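Local coordinates for protein rRNA N-glycosidase (Bougainvillea spectabilis, PDB 3CTK) that belongs to the plant ribosome-inactivating proteins, here a single chain in which a six-stranded mixed beta sheet packs against helices, at residues R46-D51 against I64-V69; V123-L128 against F155-I160; V85-V90 against L108-S113. One frame throughout, in Å; residues are numbered along the deposited sequence.

Interaction 1 (R46-D51 against I64-V69)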
loop_
_atom_site.group_PDB
_atom_site.type_symbol
_atom_site.label_atom_id
_atom_site.label_comp_id
_atom_site.label_asym_id
_atom_site.label_seq_id
_atom_site.Cartn_x
_atom_site.Cartn_y
_atom_site.Cartn_z
ATOM N N ARG A 46 -7.925 -4.036 -13.913
ATOM C CA ARG A 46 -6.832 -3.164 -13.511
ATOM C C ARG A 46 -6.792 -2.760 -12.037
ATOM O O ARG A 46 -5.720 -2.454 -11.517
ATOM C CB ARG A 46 -6.847 -1.911 -14.400
ATOM C CG ARG A 46 -5.714 -0.911 -14.166
ATOM C CD ARG A 46 -4.329 -1.508 -14.430
ATOM N NE ARG A 46 -3.284 -0.503 -14.250
ATOM C CZ ARG A 46 -2.973 0.424 -15.150
ATOM N NH1 ARG A 46 -3.617 0.473 -16.310
ATOM N NH2 ARG A 46 -2.037 1.325 -14.879
ATOM N N PHE A 47 -7.937 -2.763 -11.360
ATOM C CA PHE A 47 -7.960 -2.355 -9.955
ATOM C C PHE A 47 -8.611 -3.332 -8.990
ATOM O O PHE A 47 -9.448 -4.147 -9.372
ATOM C CB PHE A 47 -8.680 -1.006 -9.796
ATOM C CG PHE A 47 -8.124 0.091 -10.652
ATOM C CD1 PHE A 47 -8.754 0.449 -11.841
ATOM C CD2 PHE A 47 -6.960 0.754 -10.283
ATOM C CE1 PHE A 47 -8.228 1.454 -12.652
ATOM C CE2 PHE A 47 -6.425 1.757 -11.085
ATOM C CZ PHE A 47 -7.062 2.108 -12.274
ATOM N N VAL A 48 -8.203 -3.243 -7.727
ATOM C CA VAL A 48 -8.793 -4.049 -6.670
ATOM C C VAL A 48 -9.252 -3.015 -5.651
ATOM O O VAL A 48 -8.558 -2.028 -5.409
ATOM C CB VAL A 48 -7.778 -5.027 -6.016
ATOM C CG1 VAL A 48 -6.574 -4.274 -5.485
ATOM C CG2 VAL A 48 -8.462 -5.800 -4.889
ATOM N N LEU A 49 -10.431 -3.221 -5.078
ATOM C CA LEU A 49 -10.965 -2.281 -4.106
ATOM C C LEU A 49 -10.807 -2.805 -2.682
ATOM O O LEU A 49 -11.037 -3.984 -2.408
ATOM C CB LEU A 49 -12.440 -2.005 -4.416
ATOM C CG LEU A 49 -12.704 -1.556 -5.860
ATOM C CD1 LEU A 49 -14.201 -1.453 -6.122
ATOM C CD2 LEU A 49 -12.023 -0.217 -6.105
ATOM N N VAL A 50 -10.405 -1.917 -1.780
ATOM C CA VAL A 50 -10.206 -2.267 -0.379
ATOM C C VAL A 50 -11.174 -1.457 0.480
ATOM O O VAL A 50 -11.013 -0.248 0.637
ATOM C CB VAL A 50 -8.755 -1.967 0.060
ATOM C CG1 VAL A 50 -8.583 -2.240 1.552
ATOM C CG2 VAL A 50 -7.787 -2.823 -0.747
ATOM N N ASP A 51 -12.183 -2.132 1.023
ATOM C CA ASP A 51 -13.190 -1.488 1.864
ATOM C C ASP A 51 -12.758 -1.481 3.324
ATOM O O ASP A 51 -12.693 -2.533 3.963
ATOM C CB ASP A 51 -14.529 -2.222 1.741
ATOM C CG ASP A 51 -15.257 -1.903 0.451
ATOM O OD1 ASP A 51 -14.631 -1.344 -0.475
ATOM O OD2 ASP A 51 -16.464 -2.221 0.363
ATOM N N ILE A 64 -6.747 0.322 -5.611
ATOM C CA ILE A 64 -5.339 -0.016 -5.800
ATOM C C ILE A 64 -5.085 -0.578 -7.202
ATOM O O ILE A 64 -5.807 -1.456 -7.671
ATOM C CB ILE A 64 -4.881 -1.055 -4.746
ATOM C CG1 ILE A 64 -4.916 -0.422 -3.351
ATOM C CG2 ILE A 64 -3.475 -1.573 -5.080
ATOM C CD1 ILE A 64 -4.527 -1.368 -2.229
ATOM N N ASP A 65 -4.057 -0.051 -7.859
ATOM C CA ASP A 65 -3.649 -0.472 -9.201
ATOM C C ASP A 65 -2.956 -1.826 -9.019
ATOM O O ASP A 65 -1.924 -1.899 -8.360
ATOM C CB ASP A 65 -2.658 0.557 -9.761
ATOM C CG ASP A 65 -2.303 0.313 -11.218
ATOM O OD1 ASP A 65 -2.265 -0.857 -11.640
ATOM O OD2 ASP A 65 -2.043 1.300 -11.937
ATOM N N VAL A 66 -3.501 -2.891 -9.602
ATOM C CA VAL A 66 -2.899 -4.211 -9.414
ATOM C C VAL A 66 -1.549 -4.413 -10.080
ATOM O O VAL A 66 -0.817 -5.342 -9.729
ATOM C CB VAL A 66 -3.837 -5.353 -9.887
ATOM C CG1 VAL A 66 -5.183 -5.245 -9.180
ATOM C CG2 VAL A 66 -3.992 -5.319 -11.407
ATOM N N THR A 67 -1.200 -3.556 -11.031
ATOM C CA THR A 67 0.084 -3.720 -11.710
ATOM C C THR A 67 1.264 -3.300 -10.837
ATOM O O THR A 67 2.347 -3.881 -10.934
ATOM C CB THR A 67 0.133 -2.926 -13.043
ATOM O OG1 THR A 67 0.095 -1.518 -12.775
ATOM C CG2 THR A 67 -1.050 -3.303 -13.932
ATOM N N ASP A 68 1.054 -2.317 -9.964
ATOM C CA ASP A 68 2.133 -1.824 -9.112
ATOM C C ASP A 68 1.770 -1.616 -7.640
ATOM O O ASP A 68 2.583 -1.109 -6.865
ATOM C CB ASP A 68 2.676 -0.508 -9.683
ATOM C CG ASP A 68 1.573 0.508 -9.961
ATOM O OD1 ASP A 68 0.492 0.396 -9.345
ATOM O OD2 ASP A 68 1.793 1.425 -10.786
ATOM N N VAL A 69 0.558 -2.017 -7.266
ATOM C CA VAL A 69 0.047 -1.880 -5.900
ATOM C C VAL A 69 -0.015 -0.414 -5.435
ATOM O O VAL A 69 0.055 -0.130 -4.242
ATOM C CB VAL A 69 0.889 -2.706 -4.881
ATOM C CG1 VAL A 69 0.039 -3.037 -3.647
ATOM C CG2 VAL A 69 1.396 -3.985 -5.530
#
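Arg46 and Asp65 both send CG anti to the backbone N (chi1 -177° and -173°), and the Arg46 chain then bends at chi2 (61°). These torsions bring the NE edge of the guanidinium obliquely to the carboxylate, the two planes well turned against each other. A side-on salt bridge forms with one nitrogen for each oxygen. Arg46 NE donates to Asp65 OD1 at 2.8 Å, within the guanidinium plane but from above the carboxylate plane. Arg46 NH2 donates to Asp65 OD2 at 2.9 Å, on the oxygen's syn lone pair. This bond is more bent, and OD2 is tilted out of the guanidinium plane. Thr67 OG1 donates to Asp65 OD1 at 2.7 Å, and Thr67 N closes an Asx turn on the same oxygen at 3.0 Å. Three donors thus grip OD1 and fix the rotation of the buried carboxylate. This would probably keep it ionised.

The backbones pair as the two arms of an antiparallel beta hairpin. Val48 and Ile64 form a hydrogen-bonded pair, N to O in both directions. Phe47 and Asp65 form the non-hydrogen-bonded pair next to it. Beyond the strand end, Val66 N still donates to Arg46 O at 3.0 Å. Val48 and Ile64 run side by side on one face, with Val48 CG1 3.7 Å from Ile64 CB. Ile64 CD1 extends to Val50 CG2 at 3.9 Å. On the other face, Phe47 CD2 lies 3.7 Å from Asp65 CA, and Arg46 CG sits over one face of the ring, toward its rim.

Helix 14-25 covers the Val48 and Val50 side through Leu21, Glu24 and Phe17. Helix 92-97 meets Phe47 through Val93 and Ala94. Strand 3-7 continues the sheet beyond strand 47-53 by backbone bonds to Leu49 and Asp51.

Interaction 2 (V123-L128 against F155-I160)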
loop_
_atom_site.group_PDB
_atom_site.type_symbol
_atom_site.label_atom_id
_atom_site.label_comp_id
_atom_site.label_asym_id
_atom_site.label_seq_id
_atom_site.Cartn_x
_atom_site.Cartn_y
_atom_site.Cartn_z
ATOM N N VAL A 123 4.323 16.254 7.652
ATOM C CA VAL A 123 4.914 15.328 8.611
ATOM C C VAL A 123 5.554 14.184 7.832
ATOM O O VAL A 123 4.955 13.642 6.904
ATOM C CB VAL A 123 3.853 14.757 9.589
ATOM C CG1 VAL A 123 2.800 13.977 8.825
ATOM C CG2 VAL A 123 4.532 13.867 10.633
ATOM N N ASP A 124 6.777 13.825 8.205
ATOM C CA ASP A 124 7.477 12.752 7.513
ATOM C C ASP A 124 7.069 11.366 8.015
ATOM O O ASP A 124 6.590 11.218 9.142
ATOM C CB ASP A 124 8.986 12.938 7.659
ATOM C CG ASP A 124 9.700 12.908 6.324
ATOM O OD1 ASP A 124 9.636 11.864 5.636
ATOM O OD2 ASP A 124 10.314 13.932 5.957
ATOM N N ARG A 125 7.268 10.353 7.172
ATOM C CA ARG A 125 6.912 8.978 7.516
ATOM C C ARG A 125 7.456 8.506 8.864
ATOM O O ARG A 125 6.754 7.837 9.622
ATOM C CB ARG A 125 7.398 8.013 6.430
ATOM C CG ARG A 125 6.567 7.995 5.158
ATOM C CD ARG A 125 7.183 7.036 4.142
ATOM N NE ARG A 125 8.372 7.603 3.513
ATOM C CZ ARG A 125 9.260 6.906 2.809
ATOM N NH1 ARG A 125 9.108 5.597 2.642
ATOM N NH2 ARG A 125 10.294 7.525 2.255
ATOM N N LYS A 126 8.703 8.852 9.161
ATOM C CA LYS A 126 9.317 8.422 10.412
ATOM C C LYS A 126 8.635 8.984 11.659
ATOM O O LYS A 126 8.775 8.419 12.745
ATOM C CB LYS A 126 10.800 8.797 10.432
ATOM C CG LYS A 126 11.067 10.285 10.576
ATOM C CD LYS A 126 12.559 10.570 10.638
ATOM C CE LYS A 126 12.826 12.047 10.866
ATOM N NZ LYS A 126 12.283 12.887 9.765
ATOM N N ASP A 127 7.896 10.082 11.504
ATOM C CA ASP A 127 7.211 10.712 12.634
ATOM C C ASP A 127 5.703 10.483 12.691
ATOM O O ASP A 127 5.047 10.912 13.642
ATOM C CB ASP A 127 7.470 12.224 12.635
ATOM C CG ASP A 127 8.941 12.562 12.677
ATOM O OD1 ASP A 127 9.656 11.962 13.503
ATOM O OD2 ASP A 127 9.383 13.431 11.894
ATOM N N LEU A 128 5.150 9.815 11.685
ATOM C CA LEU A 128 3.712 9.564 11.651
ATOM C C LEU A 128 3.357 8.179 12.185
ATOM O O LEU A 128 3.777 7.163 11.632
ATOM C CB LEU A 128 3.186 9.717 10.220
ATOM C CG LEU A 128 1.668 9.627 10.045
ATOM C CD1 LEU A 128 0.999 10.758 10.815
ATOM C CD2 LEU A 128 1.314 9.719 8.565
ATOM N N PHE A 155 -3.980 10.611 5.711
ATOM C CA PHE A 155 -4.715 9.364 5.525
ATOM C C PHE A 155 -3.979 8.476 4.517
ATOM O O PHE A 155 -3.766 7.286 4.764
ATOM C CB PHE A 155 -6.130 9.653 5.016
ATOM C CG PHE A 155 -6.817 8.452 4.432
ATOM C CD1 PHE A 155 -7.190 7.381 5.242
ATOM C CD2 PHE A 155 -7.059 8.373 3.063
ATOM C CE1 PHE A 155 -7.788 6.251 4.695
ATOM C CE2 PHE A 155 -7.660 7.242 2.506
ATOM C CZ PHE A 155 -8.024 6.180 3.323
ATOM N N PHE A 156 -3.589 9.050 3.382
ATOM C CA PHE A 156 -2.885 8.272 2.366
ATOM C C PHE A 156 -1.590 7.677 2.911
ATOM O O PHE A 156 -1.296 6.509 2.678
ATOM C CB PHE A 156 -2.589 9.126 1.125
ATOM C CG PHE A 156 -3.748 9.229 0.167
ATOM C CD1 PHE A 156 -4.315 10.463 -0.138
ATOM C CD2 PHE A 156 -4.271 8.086 -0.434
ATOM C CE1 PHE A 156 -5.384 10.559 -1.026
ATOM C CE2 PHE A 156 -5.340 8.171 -1.323
ATOM C CZ PHE A 156 -5.899 9.410 -1.620
ATOM N N LEU A 157 -0.818 8.473 3.641
ATOM C CA LEU A 157 0.439 7.978 4.197
ATOM C C LEU A 157 0.214 6.768 5.091
ATOM O O LEU A 157 0.965 5.792 5.032
ATOM C CB LEU A 157 1.149 9.086 4.988
ATOM C CG LEU A 157 1.766 10.193 4.127
ATOM C CD1 LEU A 157 2.249 11.344 4.997
ATOM C CD2 LEU A 157 2.914 9.608 3.321
ATOM N N ILE A 158 -0.825 6.826 5.917
ATOM C CA ILE A 158 -1.116 5.721 6.821
ATOM C C ILE A 158 -1.642 4.489 6.088
ATOM O O ILE A 158 -1.121 3.387 6.267
ATOM C CB ILE A 158 -2.128 6.153 7.912
ATOM C CG1 ILE A 158 -1.520 7.289 8.746
ATOM C CG2 ILE A 158 -2.488 4.959 8.801
ATOM C CD1 ILE A 158 -2.477 7.916 9.748
ATOM N N VAL A 159 -2.647 4.672 5.239
ATOM C CA VAL A 159 -3.226 3.534 4.530
ATOM C C VAL A 159 -2.278 2.882 3.519
ATOM O O VAL A 159 -2.285 1.658 3.358
ATOM C CB VAL A 159 -4.556 3.926 3.832
ATOM C CG1 VAL A 159 -4.285 4.612 2.501
ATOM C CG2 VAL A 159 -5.424 2.685 3.642
ATOM N N ILE A 160 -1.455 3.680 2.846
ATOM C CA ILE A 160 -0.522 3.120 1.873
ATOM C C ILE A 160 0.470 2.175 2.554
ATOM O O ILE A 160 0.773 1.095 2.039
ATOM C CB ILE A 160 0.262 4.234 1.130
ATOM C CG1 ILE A 160 -0.674 4.954 0.150
ATOM C CG2 ILE A 160 1.453 3.638 0.399
ATOM C CD1 ILE A 160 -0.071 6.190 -0.499
#
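This is loop-on-helix packing in the helical part of the ribosome-inactivating protein fold: the turn between helix 114-121 and helix 132-142 rests on the long helix 149-168. Leu157 carries much of it, with CG anti to its carbonyl carbon (chi1 -72°). Its CB is met at 3.6 Å by Leu128 CD2. Beyond CG the side chain forks. Leu157 CD1 lies 4.0 Å from the backbone oxygen Val123 O and equally near Leu128 CD2. Leu157 CD2 is the looser branch, 4.4 Å from the aliphatic Arg125 CG. The tip therefore spans both ends of the loop segment. No hydrogen bond joins the two segments; the contact is apolar.

The loop keeps its shape by its own backbone bonds, Asp127 N to Asp124 O and Leu128 N to Arg125 O. The CB of Leu128 points toward the helix, and CG anti to its backbone N (chi1 -174°) directs CD2 there. Arg125 puts only its alkyl part near Leu157. Its guanidinium goes elsewhere, with NH1 in a salt bridge to Glu195 and NH2 bonded to Asn196. Leu117 and Ala121 also touch Leu157, and Leu135 touches Ile158. Leu128 and Ile158 cross at about a right angle, and Leu128 CD2 settles 3.7 Å from Ile158 CG1.

Interaction 3 (V85-V90 against L108-S113)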
loop_
_atom_site.group_PDB
_atom_site.type_symbol
_atom_site.label_atom_id
_atom_site.label_comp_id
_atom_site.label_asym_id
_atom_site.label_seq_id
_atom_site.Cartn_x
_atom_site.Cartn_y
_atom_site.Cartn_z
ATOM N N VAL A 85 -12.315 10.667 -4.699
ATOM C CA VAL A 85 -11.154 11.511 -4.479
ATOM C C VAL A 85 -9.951 10.831 -5.115
ATOM O O VAL A 85 -9.609 9.696 -4.769
ATOM C CB VAL A 85 -10.904 11.712 -2.968
ATOM C CG1 VAL A 85 -9.695 12.612 -2.741
ATOM C CG2 VAL A 85 -12.152 12.307 -2.321
ATOM N N PHE A 86 -9.311 11.522 -6.053
ATOM C CA PHE A 86 -8.156 10.957 -6.740
ATOM C C PHE A 86 -6.874 11.737 -6.511
ATOM O O PHE A 86 -6.888 12.959 -6.398
ATOM C CB PHE A 86 -8.391 10.911 -8.252
ATOM C CG PHE A 86 -9.511 10.004 -8.676
ATOM C CD1 PHE A 86 -10.751 10.529 -9.025
ATOM C CD2 PHE A 86 -9.313 8.626 -8.763
ATOM C CE1 PHE A 86 -11.781 9.696 -9.458
ATOM C CE2 PHE A 86 -10.337 7.783 -9.194
ATOM C CZ PHE A 86 -11.572 8.320 -9.544
ATOM N N LEU A 87 -5.763 11.014 -6.457
ATOM C CA LEU A 87 -4.461 11.643 -6.316
ATOM C C LEU A 87 -4.157 12.197 -7.704
ATOM O O LEU A 87 -4.744 11.752 -8.693
ATOM C CB LEU A 87 -3.410 10.599 -5.928
ATOM C CG LEU A 87 -3.442 10.134 -4.473
ATOM C CD1 LEU A 87 -2.727 8.795 -4.332
ATOM C CD2 LEU A 87 -2.793 11.203 -3.601
ATOM N N ASP A 88 -3.259 13.170 -7.790
ATOM C CA ASP A 88 -2.907 13.735 -9.084
ATOM C C ASP A 88 -1.965 12.764 -9.793
ATOM O O ASP A 88 -1.317 11.929 -9.156
ATOM C CB ASP A 88 -2.230 15.103 -8.892
ATOM C CG ASP A 88 -2.002 15.843 -10.206
ATOM O OD1 ASP A 88 -2.824 15.698 -11.139
ATOM O OD2 ASP A 88 -1.004 16.590 -10.296
ATOM N N LYS A 89 -1.922 12.850 -11.118
ATOM C CA LYS A 89 -1.036 12.011 -11.921
ATOM C C LYS A 89 -1.314 10.506 -11.917
ATOM O O LYS A 89 -0.393 9.712 -12.112
ATOM C CB LYS A 89 0.418 12.242 -11.496
ATOM C CG LYS A 89 0.811 13.705 -11.356
ATOM C CD LYS A 89 0.610 14.479 -12.649
ATOM C CE LYS A 89 1.070 15.925 -12.491
ATOM N NZ LYS A 89 0.818 16.730 -13.719
ATOM N N VAL A 90 -2.560 10.103 -11.689
ATOM C CA VAL A 90 -2.883 8.680 -11.714
ATOM C C VAL A 90 -3.242 8.302 -13.154
ATOM O O VAL A 90 -3.503 9.176 -13.985
ATOM C CB VAL A 90 -4.065 8.340 -10.766
ATOM C CG1 VAL A 90 -3.657 8.602 -9.321
ATOM C CG2 VAL A 90 -5.294 9.157 -11.136
ATOM N N LEU A 108 -6.957 15.842 -6.467
ATOM C CA LEU A 108 -6.083 16.512 -5.511
ATOM C C LEU A 108 -4.924 17.200 -6.234
ATOM O O LEU A 108 -4.612 16.870 -7.379
ATOM C CB LEU A 108 -5.555 15.494 -4.492
ATOM C CG LEU A 108 -6.648 14.810 -3.654
ATOM C CD1 LEU A 108 -6.071 13.625 -2.884
ATOM C CD2 LEU A 108 -7.265 15.833 -2.706
ATOM N N THR A 109 -4.293 18.158 -5.564
ATOM C CA THR A 109 -3.190 18.893 -6.166
ATOM C C THR A 109 -1.847 18.181 -6.036
ATOM O O THR A 109 -0.864 18.599 -6.646
ATOM C CB THR A 109 -3.067 20.310 -5.564
ATOM O OG1 THR A 109 -2.856 20.217 -4.150
ATOM C CG2 THR A 109 -4.334 21.117 -5.837
ATOM N N PHE A 110 -1.808 17.113 -5.246
ATOM C CA PHE A 110 -0.578 16.348 -5.056
ATOM C C PHE A 110 -0.720 14.905 -5.542
ATOM O O PHE A 110 -1.827 14.362 -5.589
ATOM C CB PHE A 110 -0.152 16.377 -3.575
ATOM C CG PHE A 110 -1.229 15.945 -2.607
ATOM C CD1 PHE A 110 -1.455 14.598 -2.340
ATOM C CD2 PHE A 110 -2.006 16.896 -1.948
ATOM C CE1 PHE A 110 -2.441 14.203 -1.423
ATOM C CE2 PHE A 110 -2.991 16.512 -1.031
ATOM C CZ PHE A 110 -3.208 15.164 -0.769
ATOM N N ASP A 111 0.400 14.292 -5.924
ATOM C CA ASP A 111 0.371 12.909 -6.389
ATOM C C ASP A 111 0.667 11.951 -5.237
ATOM O O ASP A 111 0.857 12.382 -4.097
ATOM C CB ASP A 111 1.357 12.705 -7.552
ATOM C CG ASP A 111 2.813 12.826 -7.134
ATOM O OD1 ASP A 111 3.648 13.137 -8.009
ATOM O OD2 ASP A 111 3.131 12.597 -5.953
ATOM N N GLY A 112 0.711 10.656 -5.537
ATOM C CA GLY A 112 0.939 9.664 -4.502
ATOM C C GLY A 112 2.359 9.317 -4.093
ATOM O O GLY A 112 2.557 8.380 -3.318
ATOM N N SER A 113 3.351 10.043 -4.596
ATOM C CA SER A 113 4.729 9.753 -4.218
ATOM C C SER A 113 4.902 10.152 -2.757
ATOM O O SER A 113 4.227 11.059 -2.272
ATOM C CB SER A 113 5.707 10.538 -5.099
ATOM O OG SER A 113 5.533 11.937 -4.952
HETATM O O HOH W 1 -0.358 9.469 -8.030
HETATM O O HOH W 2 0.756 17.442 -8.622
#
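Asp111 OD2 is gripped by two donors, both from Ser113. The Ser113 backbone N closes an Asx turn at 2.9 Å from Asp111 OD2, arriving from above the carboxylate plane. The Ser113 hydroxyl OG donates to the same OD2 at 2.7 Å, along its syn lone pair. Asp111 CG stands in the crowded position between backbone N and carbonyl carbon (chi1 68°), which turns the carboxylate forward along its own chain. Ser113 is the N-cap residue of helix 114-121, and its OG also takes a weak bond from Lys116 N.

Two backbone bonds join the segments. Leu108 N donates to Phe86 O at 2.9 Å and is almost straight (174°). Asp88 N donates to Phe110 O, also at 2.9 Å, but stands 40° out of the carbonyl plane. Between these bonds the chain turns a corner at Thr109 and Phe110. Two waters bridge the segments, one at the corner and one past it. The first donates to Asp88 OD2 at 2.6 Å and to Thr109 O; the second donates to Asp88 O and accepts from Gly112 N.

The apolar side is built on Leu87 and Leu108. Leu87 CD2 reaches the Phe110 ring at CE1, 3.7 Å away. Its other methyl, Leu87 CD1, lies 3.8 Å from Gly112 CA. The Val85 and Leu108 side chains cross obliquely, with Val85 CG1 3.8 Å from Leu108 CD1.

Strand 105-108 is one of the two outermost strands of the six-stranded sheet within the chain and runs parallel to strand 81-88. Strand 70-78 pairs on the other side of strand 81-88. Helix 149-168 meets Leu108 through Ile152 and Phe110 through Ala153. Helix 114-121 meets the Phe110 side chain through Leu117 and Ala120.

In the fold
Interactions 1 and 3 sit on the same six-stranded sheet, with centres 15 Å apart and nearest atoms about 7 Å apart. Helix 92-97 bridges them, since it touches Phe47 in the first and Phe86 and Val90 in the third. Interaction 2 belongs to the helical side. It meets interaction 3 directly: Phe156 CE1 lies 3.7 Å from both Leu108 CD1 and Leu87 CD2. Interactions 1 and 2 lie on opposite sides of the chain's centre, their own centres 19 Å apart. They do not touch, but Phe155 packs on Val60 and Val62 of strand 59-65, which also carries Ile64 and Asp65.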